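Local structure of intracellular protein transport protein USO1 (6LSU) at residues L413-N416 against S417-F421; T423-A426 against C427-L431. The protein is required for protein transport from the ER to the Golgi complex, pairing a globular head, represented by this chain, with a coiled-coil tail in a homodimer. All blocks are in the same frame, centred on the assembly; numbering follows the deposited sequence.

Contact 1. Residues L413-N416 against S417-F421; sequences LYAN and SVHTF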
loop_
_atom_site.group_PDB
_atom_site.type_symbol
_atom_site.label_atom_id
_atom_site.label_comp_id
_atom_site.label_asym_id
_atom_site.label_seq_id
_atom_site.Cartn_x
_atom_site.Cartn_y
_atom_site.Cartn_z
ATOM N N LEU A 413 -20.701 0.895 4.203
ATOM C CA LEU A 413 -21.828 1.832 4.516
ATOM C C LEU A 413 -21.986 1.989 6.027
ATOM O O LEU A 413 -21.989 3.155 6.464
ATOM C CB LEU A 413 -23.158 1.302 3.960
ATOM C CG LEU A 413 -23.271 1.259 2.448
ATOM C CD1 LEU A 413 -24.611 0.730 2.016
ATOM C CD2 LEU A 413 -23.036 2.631 1.862
ATOM N N TYR A 414 -22.118 0.868 6.766
ATOM C CA TYR A 414 -22.586 0.855 8.169
ATOM C C TYR A 414 -21.498 0.447 9.168
ATOM O O TYR A 414 -21.867 0.201 10.358
ATOM C CB TYR A 414 -23.790 -0.083 8.347
ATOM C CG TYR A 414 -24.915 0.158 7.380
ATOM C CD1 TYR A 414 -25.798 1.222 7.521
ATOM C CD2 TYR A 414 -25.075 -0.693 6.289
ATOM C CE1 TYR A 414 -26.801 1.451 6.579
ATOM C CE2 TYR A 414 -26.074 -0.478 5.351
ATOM C CZ TYR A 414 -26.931 0.607 5.488
ATOM O OH TYR A 414 -27.881 0.819 4.531
ATOM N N ALA A 415 -20.224 0.319 8.758
ATOM C CA ALA A 415 -19.180 -0.208 9.673
ATOM C C ALA A 415 -18.343 0.950 10.180
ATOM O O ALA A 415 -17.079 0.831 10.153
ATOM C CB ALA A 415 -18.313 -1.248 9.020
ATOM N N ASN A 416 -18.999 2.016 10.638
ATOM C CA ASN A 416 -18.320 3.050 11.463
ATOM C C ASN A 416 -18.258 2.496 12.893
ATOM O O ASN A 416 -18.918 1.461 13.182
ATOM C CB ASN A 416 -18.974 4.423 11.298
ATOM C CG ASN A 416 -20.340 4.514 11.943
ATOM O OD1 ASN A 416 -20.892 3.530 12.436
ATOM N ND2 ASN A 416 -20.892 5.708 11.961
ATOM N N SER A 417 -17.448 3.107 13.749
ATOM C CA SER A 417 -17.167 2.612 15.130
ATOM C C SER A 417 -16.257 1.372 15.084
ATOM O O SER A 417 -15.086 1.525 15.442
ATOM C CB SER A 417 -18.420 2.311 15.972
ATOM O OG SER A 417 -19.524 3.156 15.669
ATOM N N VAL A 418 -16.761 0.209 14.652
ATOM C CA VAL A 418 -16.025 -1.098 14.727
ATOM C C VAL A 418 -14.862 -1.175 13.705
ATOM O O VAL A 418 -13.777 -1.721 14.094
ATOM C CB VAL A 418 -16.966 -2.310 14.595
ATOM C CG1 VAL A 418 -18.018 -2.111 13.502
ATOM C CG2 VAL A 418 -16.159 -3.598 14.378
ATOM N N HIS A 419 -15.015 -0.653 12.479
ATOM C CA HIS A 419 -13.940 -0.675 11.437
ATOM C C HIS A 419 -13.360 0.711 11.144
ATOM O O HIS A 419 -14.052 1.717 11.310
ATOM C CB HIS A 419 -14.430 -1.294 10.119
ATOM C CG HIS A 419 -14.689 -2.756 10.241
ATOM N ND1 HIS A 419 -13.831 -3.598 10.903
ATOM C CD2 HIS A 419 -15.697 -3.527 9.800
ATOM C CE1 HIS A 419 -14.298 -4.824 10.880
ATOM N NE2 HIS A 419 -15.438 -4.813 10.205
ATOM N N THR A 420 -12.106 0.767 10.747
ATOM C CA THR A 420 -11.416 2.040 10.471
ATOM C C THR A 420 -11.887 2.593 9.111
ATOM O O THR A 420 -12.427 1.894 8.224
ATOM C CB THR A 420 -9.898 1.894 10.515
ATOM O OG1 THR A 420 -9.581 1.041 9.411
ATOM C CG2 THR A 420 -9.408 1.341 11.835
ATOM N N PHE A 421 -11.688 3.863 8.934
ATOM C CA PHE A 421 -12.038 4.529 7.672
ATOM C C PHE A 421 -11.298 3.821 6.551
ATOM O O PHE A 421 -11.959 3.547 5.560
ATOM C CB PHE A 421 -11.736 6.025 7.754
ATOM C CG PHE A 421 -12.090 6.812 6.521
ATOM C CD1 PHE A 421 -13.421 6.977 6.145
ATOM C CD2 PHE A 421 -11.102 7.304 5.693
ATOM C CE1 PHE A 421 -13.760 7.685 4.996
ATOM C CE2 PHE A 421 -11.422 8.001 4.540
ATOM C CZ PHE A 421 -12.747 8.239 4.220
#
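N416 and V418 are joined across S417 by the shorter of two weak backbone hydrogen bonds: V418 N donates to N416 O at 2.9 Å, with an angle of only 139° at the hydrogen. S417 adopts a positive phi with a negative psi, so the three residues N416-V418 form a classic gamma turn. One residue further out on either side, H419 N reaches A415 O at 3.4 Å, again bent and weak, and this wider loop encloses the gamma turn. The N416 side chain is folded back over its own backbone, CG lying between the backbone N and the carbonyl carbon (chi1 71°). The amide is turned so that OD1 is nearly syn to CA (chi2 -6°), which places it 3.5 Å from S417 OG, while the side chain also touches N513 and R424. Replacing N416 by an alanine would take away the amide beside S417 OG and is likely to open a gap next to N513 and R424. On the other flank of the turn A415 CB meets the H419 imidazole at its edge, near the ring plane, 3.6 Å from CD2. H419 CB rests 3.4 Å from A415 O, and its ring meets W411 at an oblique angle. V418 CG2 lies over one imidazole face, near the rim. T420 then caps the following helix through a weak bond from T423 N to OG1. The whole is a tight helix-to-helix connection within ARM repeat 7, linking helix 404-414 to helix 421-435 through a gamma turn and an N-cap.

Contact 2. Residues T423-A426 against C427-L431; sequences TRVA and CSRLL
R429 leans back on the preceding turn of its helix, close to V425 and A426. Its CB lies 3.6 Å from A426 O, and CG comes nearer still to a carbonyl, 3.3 Å from V425 O. With CG beside the backbone N and anti to the carbonyl carbon (chi1 -63°), the side chain starts back along the helix, and the same CG passes 4.4 Å from V425 CG2. Bends at chi2 and chi3 then carry CD and the guanidinium away from V425, and at the tip NH1 forms a salt bridge with D684. L687 touches both V425 and R429, so the loop carrying D684 and L687 packs against this flank. Beneath the side chains run regular i to i+4 backbone bonds: C427 N to T423 O at 2.8 Å is nearly straight at 165°, R429 N to V425 O spans 2.9 Å, and S428 N to R424 O is longer, at 3.2 Å. C427 SG lies 4.4 Å from T423 CG2. R424 sends its guanidinium back to the M412 carbonyl. Around the helix, A426 and L430 meet L359 of helix 354-366, C427 and L430 meet L408 of helix 404-414, and R424 and V425 press on F519 of helix 514-528, leaving helix 421-435 packed among three neighbouring helices.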
loop_
_atom_site.group_PDB
_atom_site.type_symbol
_atom_site.label_atom_id
_atom_site.label_comp_id
_atom_site.label_asym_id
_atom_site.label_seq_id
_atom_site.Cartn_x
_atom_site.Cartn_y
_atom_site.Cartn_z
ATOM N N THR A 423 -10.293 0.662 6.143
ATOM C CA THR A 423 -11.036 -0.567 5.766
ATOM C C THR A 423 -12.194 -0.163 4.860
ATOM O O THR A 423 -12.307 -0.664 3.738
ATOM C CB THR A 423 -11.488 -1.360 6.994
ATOM O OG1 THR A 423 -10.393 -2.009 7.631
ATOM C CG2 THR A 423 -12.497 -2.449 6.701
ATOM N N ARG A 424 -13.031 0.762 5.296
ATOM C CA ARG A 424 -14.187 1.265 4.500
ATOM C C ARG A 424 -13.736 1.755 3.129
ATOM O O ARG A 424 -14.442 1.538 2.132
ATOM C CB ARG A 424 -14.915 2.357 5.281
ATOM C CG ARG A 424 -15.592 1.806 6.532
ATOM C CD ARG A 424 -16.261 2.865 7.351
ATOM N NE ARG A 424 -17.475 3.246 6.662
ATOM C CZ ARG A 424 -18.167 4.368 6.862
ATOM N NH1 ARG A 424 -17.774 5.251 7.764
ATOM N NH2 ARG A 424 -19.278 4.571 6.185
ATOM N N VAL A 425 -12.609 2.403 2.984
ATOM C CA VAL A 425 -12.294 2.881 1.595
ATOM C C VAL A 425 -11.688 1.718 0.801
ATOM O O VAL A 425 -12.049 1.567 -0.343
ATOM C CB VAL A 425 -11.474 4.176 1.551
ATOM C CG1 VAL A 425 -11.221 4.724 2.928
ATOM C CG2 VAL A 425 -10.239 4.093 0.717
ATOM N N ALA A 426 -10.958 0.819 1.438
ATOM C CA ALA A 426 -10.471 -0.431 0.829
ATOM C C ALA A 426 -11.678 -1.229 0.288
ATOM O O ALA A 426 -11.593 -1.755 -0.895
ATOM C CB ALA A 426 -9.674 -1.193 1.867
ATOM N N CYS A 427 -12.751 -1.344 1.105
ATOM C CA CYS A 427 -14.006 -2.015 0.652
ATOM C C CYS A 427 -14.492 -1.355 -0.656
ATOM O O CYS A 427 -14.820 -2.035 -1.629
ATOM C CB CYS A 427 -15.069 -1.945 1.735
ATOM S SG CYS A 427 -14.775 -3.175 3.042
ATOM N N SER A 428 -14.488 -0.042 -0.691
ATOM C CA SER A 428 -14.948 0.745 -1.853
ATOM C C SER A 428 -14.046 0.427 -3.059
ATOM O O SER A 428 -14.540 0.210 -4.104
ATOM C CB SER A 428 -14.946 2.222 -1.522
ATOM O OG SER A 428 -14.983 3.033 -2.680
ATOM N N ARG A 429 -12.748 0.393 -2.873
ATOM C CA ARG A 429 -11.774 0.114 -3.950
ATOM C C ARG A 429 -11.912 -1.340 -4.454
ATOM O O ARG A 429 -11.786 -1.528 -5.677
ATOM C CB ARG A 429 -10.368 0.403 -3.436
ATOM C CG ARG A 429 -10.176 1.866 -3.069
ATOM C CD ARG A 429 -9.623 2.720 -4.185
ATOM N NE ARG A 429 -8.292 2.188 -4.395
ATOM C CZ ARG A 429 -7.173 2.651 -3.842
ATOM N NH1 ARG A 429 -7.191 3.740 -3.085
ATOM N NH2 ARG A 429 -6.027 2.029 -4.089
ATOM N N LEU A 430 -12.227 -2.302 -3.582
ATOM C CA LEU A 430 -12.369 -3.722 -3.975
ATOM C C LEU A 430 -13.628 -3.866 -4.817
ATOM O O LEU A 430 -13.528 -4.458 -5.911
ATOM C CB LEU A 430 -12.409 -4.629 -2.734
ATOM C CG LEU A 430 -12.673 -6.100 -3.004
ATOM C CD1 LEU A 430 -11.810 -6.653 -4.121
ATOM C CD2 LEU A 430 -12.475 -6.904 -1.747
ATOM N N LEU A 431 -14.736 -3.264 -4.356
ATOM C CA LEU A 431 -16.002 -3.211 -5.116
ATOM C C LEU A 431 -15.731 -2.608 -6.484
ATOM O O LEU A 431 -16.383 -3.064 -7.496
ATOM C CB LEU A 431 -17.030 -2.359 -4.347
ATOM C CG LEU A 431 -17.834 -3.128 -3.302
ATOM C CD1 LEU A 431 -18.533 -2.165 -2.368
ATOM C CD2 LEU A 431 -18.850 -4.048 -3.954
#

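In the fold
Contacts 1 and 2 follow one another along ARM repeat 7, their centres about 11 Å apart. Contact 1 lies at the surface, where the chain leaves helix 404-414 and turns into helix 421-435; contact 2 lies in the buried body of that second helix. The chemistry changes accordingly: the turn has weak, bent backbone bonds and a weak side-chain cap by T420, whereas the helix has regular backbone bonding, nonpolar contacts to neighbouring helices, and two arginines whose charged ends are paired outside the segments. R424 ties the two together, its CD packing 3.6 Å from A415 O and its NH1 lying 3.8 Å from N416 CB.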